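Local atomic coordinates of peptidoglycan hydrolase FlgJ (Sphingomonas sp. A1, PDB entry 3VWO), a protein that probably hydrolyses the peptidoglycan layer as a flagellum-specific muramidase, this chain being its C-terminal glycosyl hydrolase family 73 domain, so that the rod can be assembled in the periplasm. Residues V71-N75 with G76-V80; D132-Y135 with A136-A140; N144-A147 with L148-L152. All coordinates share one frame; numbering follows the deposited sequence.

Interaction 1: V71-N75 with G76-V80; sequences VEYEN and GQRKV
Glu72 and Lys79 face each other as an antiparallel hydrogen-bonded pair, Glu72 N giving to Lys79 O at 2.9 Å and Lys79 N to Glu72 O at 2.7 Å, and a type II' turn from Glu74 to Gln77 closes this two-residue beta hairpin. Asn75 takes its second position with the positive phi (60°) it needs, which asparagine tolerates better than most residues, and Gly76 follows.

Tyr73 and Arg78 form a non-hydrogen-bonded pair and share a face with Val71 and Val80. The extended arginine runs alongside the ring in the same direction: Arg78 CG lies 3.5 Å from Tyr73 CE1. Its CG stands anti to the backbone N (chi1 -169°), which carries the straight chain out along the tyrosine and brings Arg78 NE to Tyr73 OH, a weak hydrogen bond of 3.3 Å. Val71 CG1 lies over one face of the guanidinium, toward its rim; a valine suits the place, its methyl lying against the weakly solvated face while the N-H groups point outward along the edge. Glu74 and Lys79 lie roughly perpendicular on the other sheet face, Glu74 CG 3.7 Å from Lys79 CG; Glu74 OE1 and Lys79 NZ, 4.1 Å apart, may still attract.

The stretch is the exposed tip of the hairpin of strands 65-74 and 77-86. Glu72 turns to salt bridges with Lys56 and Arg81, and Tyr73 N bonds Thr131, just before Asp132.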
# COMPACT_ATOMS: atom_id res chain seq x y z
N VAL A 71 3.82 -7.96 -11.37
CA VAL A 71 5.07 -8.71 -11.28
C VAL A 71 5.17 -9.36 -9.90
O VAL A 71 4.99 -8.71 -8.88
CB VAL A 71 6.29 -7.79 -11.47
CG1 VAL A 71 7.58 -8.59 -11.36
CG2 VAL A 71 6.20 -7.08 -12.82
N GLU A 72 5.46 -10.66 -9.89
CA GLU A 72 5.57 -11.38 -8.63
C GLU A 72 6.81 -12.27 -8.65
O GLU A 72 7.27 -12.67 -9.71
CB GLU A 72 4.31 -12.22 -8.38
CG GLU A 72 3.03 -11.39 -8.29
CD GLU A 72 1.79 -12.24 -8.17
OE1 GLU A 72 1.90 -13.49 -8.24
OE2 GLU A 72 0.69 -11.67 -8.00
N TYR A 73 7.36 -12.56 -7.48
CA TYR A 73 8.54 -13.40 -7.41
C TYR A 73 8.22 -14.70 -6.68
O TYR A 73 7.60 -14.69 -5.61
CB TYR A 73 9.71 -12.66 -6.76
CG TYR A 73 10.10 -11.42 -7.53
CD1 TYR A 73 11.03 -11.49 -8.57
CD2 TYR A 73 9.53 -10.19 -7.24
CE1 TYR A 73 11.38 -10.35 -9.28
CE2 TYR A 73 9.88 -9.05 -7.95
CZ TYR A 73 10.80 -9.14 -8.97
OH TYR A 73 11.14 -8.01 -9.68
N GLU A 74 8.60 -15.81 -7.29
CA GLU A 74 8.45 -17.12 -6.68
C GLU A 74 9.80 -17.80 -6.81
O GLU A 74 10.25 -18.07 -7.93
CB GLU A 74 7.37 -17.93 -7.40
CG GLU A 74 6.40 -17.08 -8.22
CD GLU A 74 4.96 -17.20 -7.76
OE1 GLU A 74 4.21 -18.00 -8.36
OE2 GLU A 74 4.58 -16.48 -6.81
N ASN A 75 10.45 -18.06 -5.68
CA ASN A 75 11.85 -18.48 -5.66
C ASN A 75 12.70 -17.39 -6.31
O ASN A 75 12.40 -16.20 -6.17
CB ASN A 75 12.04 -19.84 -6.34
CG ASN A 75 13.34 -20.53 -5.95
OD1 ASN A 75 14.25 -20.67 -6.78
ND2 ASN A 75 13.44 -20.95 -4.69
N GLY A 76 13.75 -17.77 -7.03
CA GLY A 76 14.58 -16.81 -7.72
C GLY A 76 14.02 -16.47 -9.09
O GLY A 76 14.75 -16.03 -9.98
N GLN A 77 12.71 -16.69 -9.26
CA GLN A 77 12.05 -16.54 -10.55
C GLN A 77 11.13 -15.32 -10.57
O GLN A 77 10.36 -15.09 -9.64
CB GLN A 77 11.23 -17.80 -10.85
CG GLN A 77 11.05 -18.10 -12.32
CD GLN A 77 11.92 -19.26 -12.77
OE1 GLN A 77 11.77 -19.78 -13.88
NE2 GLN A 77 12.83 -19.68 -11.91
N ARG A 78 11.20 -14.56 -11.66
CA ARG A 78 10.34 -13.40 -11.85
C ARG A 78 9.11 -13.82 -12.66
O ARG A 78 9.23 -14.52 -13.67
CB ARG A 78 11.11 -12.30 -12.58
CG ARG A 78 10.43 -10.94 -12.63
CD ARG A 78 11.45 -9.87 -12.99
NE ARG A 78 10.91 -8.51 -12.98
CZ ARG A 78 10.17 -8.01 -13.96
NH1 ARG A 78 9.88 -8.75 -15.02
NH2 ARG A 78 9.72 -6.76 -13.89
N LYS A 79 7.94 -13.40 -12.20
CA LYS A 79 6.69 -13.74 -12.88
C LYS A 79 5.94 -12.49 -13.34
O LYS A 79 5.84 -11.51 -12.59
CB LYS A 79 5.80 -14.58 -11.96
CG LYS A 79 6.31 -15.99 -11.72
CD LYS A 79 6.29 -16.79 -13.01
CE LYS A 79 6.91 -18.17 -12.83
NZ LYS A 79 6.20 -18.97 -11.79
N VAL A 80 5.44 -12.51 -14.57
CA VAL A 80 4.61 -11.42 -15.06
C VAL A 80 3.27 -11.95 -15.55
O VAL A 80 3.21 -12.75 -16.48
CB VAL A 80 5.29 -10.64 -16.21
CG1 VAL A 80 4.37 -9.53 -16.70
CG2 VAL A 80 6.62 -10.07 -15.76

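Interaction 2: D132-Y135 with A136-A140; sequences DPSY and ADKLA
Lys138 reaches back from the first turn of helix 135-143 to the carboxylate of Asp132, and its chain can be followed atom by atom. CB starts beside two backbone oxygens, those of Ser134 and Tyr135, and CG stays near Ser134 O. The chain then bends at chi3 (-76°), which folds CE back over Ser134, where Lys138 CE comes to 3.2 Å from Ser134 OG. At the tip, Lys138 NZ makes a salt bridge to Asp132 OD2 at 2.6 Å, arriving from above the carboxylate plane. A long flexible lysine suits this place, since its methylenes can lie along the turn before the charge meets its mate.

The other carboxylate oxygen is gripped twice by Ser134. Ser134 OG gives to Asp132 OD1 at 2.9 Å on the syn side, and Ser134 N gives to the same Asp132 OD1 at 2.9 Å on the anti side. Together these bonds fix the rotation of the carboxylate. With an alanine in place of Asp132, the Lys138 ammonium would probably lose its mate, and the serine hydroxyl and backbone N-H the oxygen they share.

Toward the protein interior, where Tyr135 and Leu139 are buried, Tyr135 CE2 packs 4.2 Å from Leu139 CD2. The tyrosine hydroxyl bonds Glu33 and Gln29 of helix 23-34, while Leu139 fits between that helix and helix 117-127; a bound HEPES molecule lies about 4 Å from the tyrosine side chain.

The bond from Ser134 N makes an Asx turn, set within a type I beta turn from Asp132 to Tyr135 that leads into helix 135-143, with Ser134 at the N-cap position but making no side-chain capping bond.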
# COMPACT_ATOMS: atom_id res chain seq x y z
N ASP A 132 8.62 -9.53 -3.26
CA ASP A 132 9.92 -8.89 -3.37
C ASP A 132 10.71 -9.10 -2.07
O ASP A 132 10.26 -8.69 -1.00
CB ASP A 132 9.75 -7.39 -3.64
CG ASP A 132 11.06 -6.69 -3.99
OD1 ASP A 132 12.09 -6.97 -3.35
OD2 ASP A 132 11.04 -5.85 -4.91
N PRO A 133 11.89 -9.73 -2.17
CA PRO A 133 12.72 -10.10 -1.01
C PRO A 133 13.25 -8.90 -0.24
O PRO A 133 13.60 -9.04 0.93
CB PRO A 133 13.89 -10.86 -1.65
CG PRO A 133 13.96 -10.32 -3.05
CD PRO A 133 12.53 -10.11 -3.44
N SER A 134 13.33 -7.74 -0.88
CA SER A 134 13.87 -6.55 -0.23
C SER A 134 12.79 -5.51 0.06
O SER A 134 13.09 -4.34 0.26
CB SER A 134 14.99 -5.94 -1.08
OG SER A 134 14.53 -5.67 -2.39
N TYR A 135 11.54 -5.96 0.07
CA TYR A 135 10.40 -5.08 0.29
C TYR A 135 10.52 -4.28 1.58
O TYR A 135 10.33 -3.06 1.58
CB TYR A 135 9.10 -5.89 0.31
CG TYR A 135 7.85 -5.04 0.36
CD1 TYR A 135 7.39 -4.39 -0.78
CD2 TYR A 135 7.13 -4.90 1.54
CE1 TYR A 135 6.25 -3.61 -0.75
CE2 TYR A 135 5.97 -4.12 1.58
CZ TYR A 135 5.54 -3.48 0.43
OH TYR A 135 4.41 -2.70 0.44
N ALA A 136 10.83 -4.96 2.68
CA ALA A 136 10.95 -4.30 3.98
C ALA A 136 12.06 -3.26 4.00
O ALA A 136 11.88 -2.16 4.54
CB ALA A 136 11.18 -5.34 5.08
N ASP A 137 13.21 -3.59 3.43
CA ASP A 137 14.33 -2.66 3.37
C ASP A 137 13.93 -1.40 2.61
O ASP A 137 14.17 -0.29 3.07
CB ASP A 137 15.54 -3.31 2.71
CG ASP A 137 16.68 -3.54 3.69
OD1 ASP A 137 16.62 -4.53 4.45
OD2 ASP A 137 17.62 -2.72 3.70
N LYS A 138 13.30 -1.59 1.46
CA LYS A 138 12.88 -0.47 0.63
C LYS A 138 11.82 0.40 1.31
O LYS A 138 11.91 1.63 1.29
CB LYS A 138 12.39 -0.96 -0.73
CG LYS A 138 13.53 -1.24 -1.70
CD LYS A 138 13.04 -1.74 -3.05
CE LYS A 138 12.59 -3.19 -2.98
NZ LYS A 138 12.50 -3.80 -4.33
N LEU A 139 10.83 -0.24 1.92
CA LEU A 139 9.77 0.49 2.62
C LEU A 139 10.33 1.32 3.78
O LEU A 139 9.96 2.48 3.96
CB LEU A 139 8.69 -0.48 3.12
CG LEU A 139 7.57 0.14 3.96
CD1 LEU A 139 6.97 1.35 3.24
CD2 LEU A 139 6.49 -0.90 4.24
N ALA A 140 11.22 0.72 4.56
CA ALA A 140 11.85 1.42 5.68
C ALA A 140 12.60 2.68 5.22
O ALA A 140 12.56 3.71 5.90
CB ALA A 140 12.79 0.49 6.43

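Interaction 3: N144-A147 with L148-L152; sequences NGNA and LRQRL
Arg149 presents the edge of its guanidinium to the start of helix 146-154, where Asn144 O and Asn146 OD1 both lie near its plane. Arg149 NH2 gives a hydrogen bond to Asn144 O at 3.3 Å, reaching that oxygen from above the carbonyl plane, and a weaker one comes from Arg149 NH1. Arg149 NH1 is also 2.8 Å from Asn146 OD1; the asparagine amide lies alongside the arginine, tilted 65° from the guanidinium plane. A bend at chi3 (-68°) turns the arginine tip back along the chain toward the loop.

This is the N-terminal turn of a helix, with Gly145 at the N-cap position. Its carbonyl receives the first i to i+4 bond, Arg149 N to Gly145 O at 3.2 Å, followed by Gln150 N to Asn146 O at 2.9 Å and Arg151 N to Ala147 O at 3.3 Å.

Gln150 bends at chi2 (80°), which brings Gln150 NE2 to 2.8 Å from Asn146 O, at an angle too poor for a hydrogen bond. Arg151 runs its methylenes past the third carbonyl, Arg151 CD 3.3 Å from Ala147 O; the alanine has only a methyl here, Ala147 CB lying 4.0 Å from Arg151 NH1. Further out, the Arg151 guanidinium makes a cation-pi contact with Trp36. Leu148, apolar and buried, turns instead to helix 23-34, packing on His24, Val27 and Ala28.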
# COMPACT_ATOMS: atom_id res chain seq x y z
N ASN A 144 11.64 6.52 6.52
CA ASN A 144 12.62 7.35 7.22
C ASN A 144 13.38 8.30 6.30
O ASN A 144 14.29 9.00 6.73
CB ASN A 144 13.62 6.48 8.00
CG ASN A 144 12.95 5.66 9.10
OD1 ASN A 144 12.22 6.19 9.93
ND2 ASN A 144 13.21 4.35 9.10
N GLY A 145 13.00 8.32 5.02
CA GLY A 145 13.70 9.11 4.02
C GLY A 145 13.40 10.60 4.06
O GLY A 145 12.35 11.02 4.53
N ASN A 146 14.34 11.40 3.55
CA ASN A 146 14.17 12.85 3.53
C ASN A 146 13.07 13.30 2.57
O ASN A 146 12.44 14.33 2.78
CB ASN A 146 15.49 13.54 3.18
CG ASN A 146 16.53 13.40 4.28
OD1 ASN A 146 16.19 13.37 5.46
ND2 ASN A 146 17.80 13.32 3.89
N ALA A 147 12.85 12.51 1.51
CA ALA A 147 11.85 12.86 0.51
C ALA A 147 10.45 12.90 1.12
O ALA A 147 9.71 13.87 0.93
CB ALA A 147 11.89 11.87 -0.65
N LEU A 148 10.09 11.85 1.85
CA LEU A 148 8.79 11.80 2.51
C LEU A 148 8.70 12.85 3.61
O LEU A 148 7.68 13.51 3.77
CB LEU A 148 8.52 10.41 3.07
CG LEU A 148 7.27 10.24 3.93
CD1 LEU A 148 6.01 10.50 3.12
CD2 LEU A 148 7.25 8.85 4.55
N ARG A 149 9.79 13.00 4.37
CA ARG A 149 9.82 13.92 5.50
C ARG A 149 9.53 15.36 5.07
O ARG A 149 8.68 16.03 5.66
CB ARG A 149 11.17 13.83 6.22
CG ARG A 149 11.34 14.80 7.37
CD ARG A 149 12.70 14.65 8.05
NE ARG A 149 12.83 13.38 8.76
CZ ARG A 149 13.53 12.34 8.31
NH1 ARG A 149 14.16 12.41 7.14
NH2 ARG A 149 13.59 11.22 9.02
N GLN A 150 10.23 15.82 4.04
CA GLN A 150 10.02 17.16 3.51
C GLN A 150 8.59 17.36 3.01
O GLN A 150 8.00 18.42 3.21
CB GLN A 150 11.02 17.47 2.39
CG GLN A 150 12.21 18.33 2.83
CD GLN A 150 13.29 17.54 3.53
OE1 GLN A 150 13.53 17.71 4.73
NE2 GLN A 150 13.97 16.67 2.78
N ARG A 151 8.05 16.34 2.35
CA ARG A 151 6.70 16.43 1.79
C ARG A 151 5.63 16.42 2.87
O ARG A 151 4.54 16.97 2.68
CB ARG A 151 6.47 15.30 0.78
CG ARG A 151 7.16 15.55 -0.55
CD ARG A 151 7.37 14.26 -1.33
NE ARG A 151 8.04 14.51 -2.61
CZ ARG A 151 8.62 13.57 -3.35
NH1 ARG A 151 8.62 12.31 -2.95
NH2 ARG A 151 9.20 13.90 -4.50
N LEU A 152 5.94 15.78 4.00
CA LEU A 152 5.02 15.75 5.13
C LEU A 152 4.91 17.12 5.79
O LEU A 152 3.81 17.60 6.06
CB LEU A 152 5.47 14.72 6.15
CG LEU A 152 5.30 13.24 5.79
CD1 LEU A 152 5.98 12.40 6.86
CD2 LEU A 152 3.83 12.87 5.64

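In the fold
The three contacts follow one another along the chain, each closing before the next opens. Interaction 1 is the tip of the antiparallel hairpin of strands 65-74 and 77-86; interaction 2 leads into helix 135-143, and interaction 3 starts the next helix, 146-154. The centres of interactions 1 and 2 lie about 15 Å apart, yet they touch where Tyr73 CD2 packs 4.1 Å from Asp132 CA, joining hairpin to helical part. Interactions 2 and 3 are about 17 Å apart between centres, and both helices pack on helix 23-34. Interactions 1 and 3, about 30 Å between centres, do not touch: they lie at far ends of the compact chain, the hairpin tip on one side and the C-terminal helix on the other.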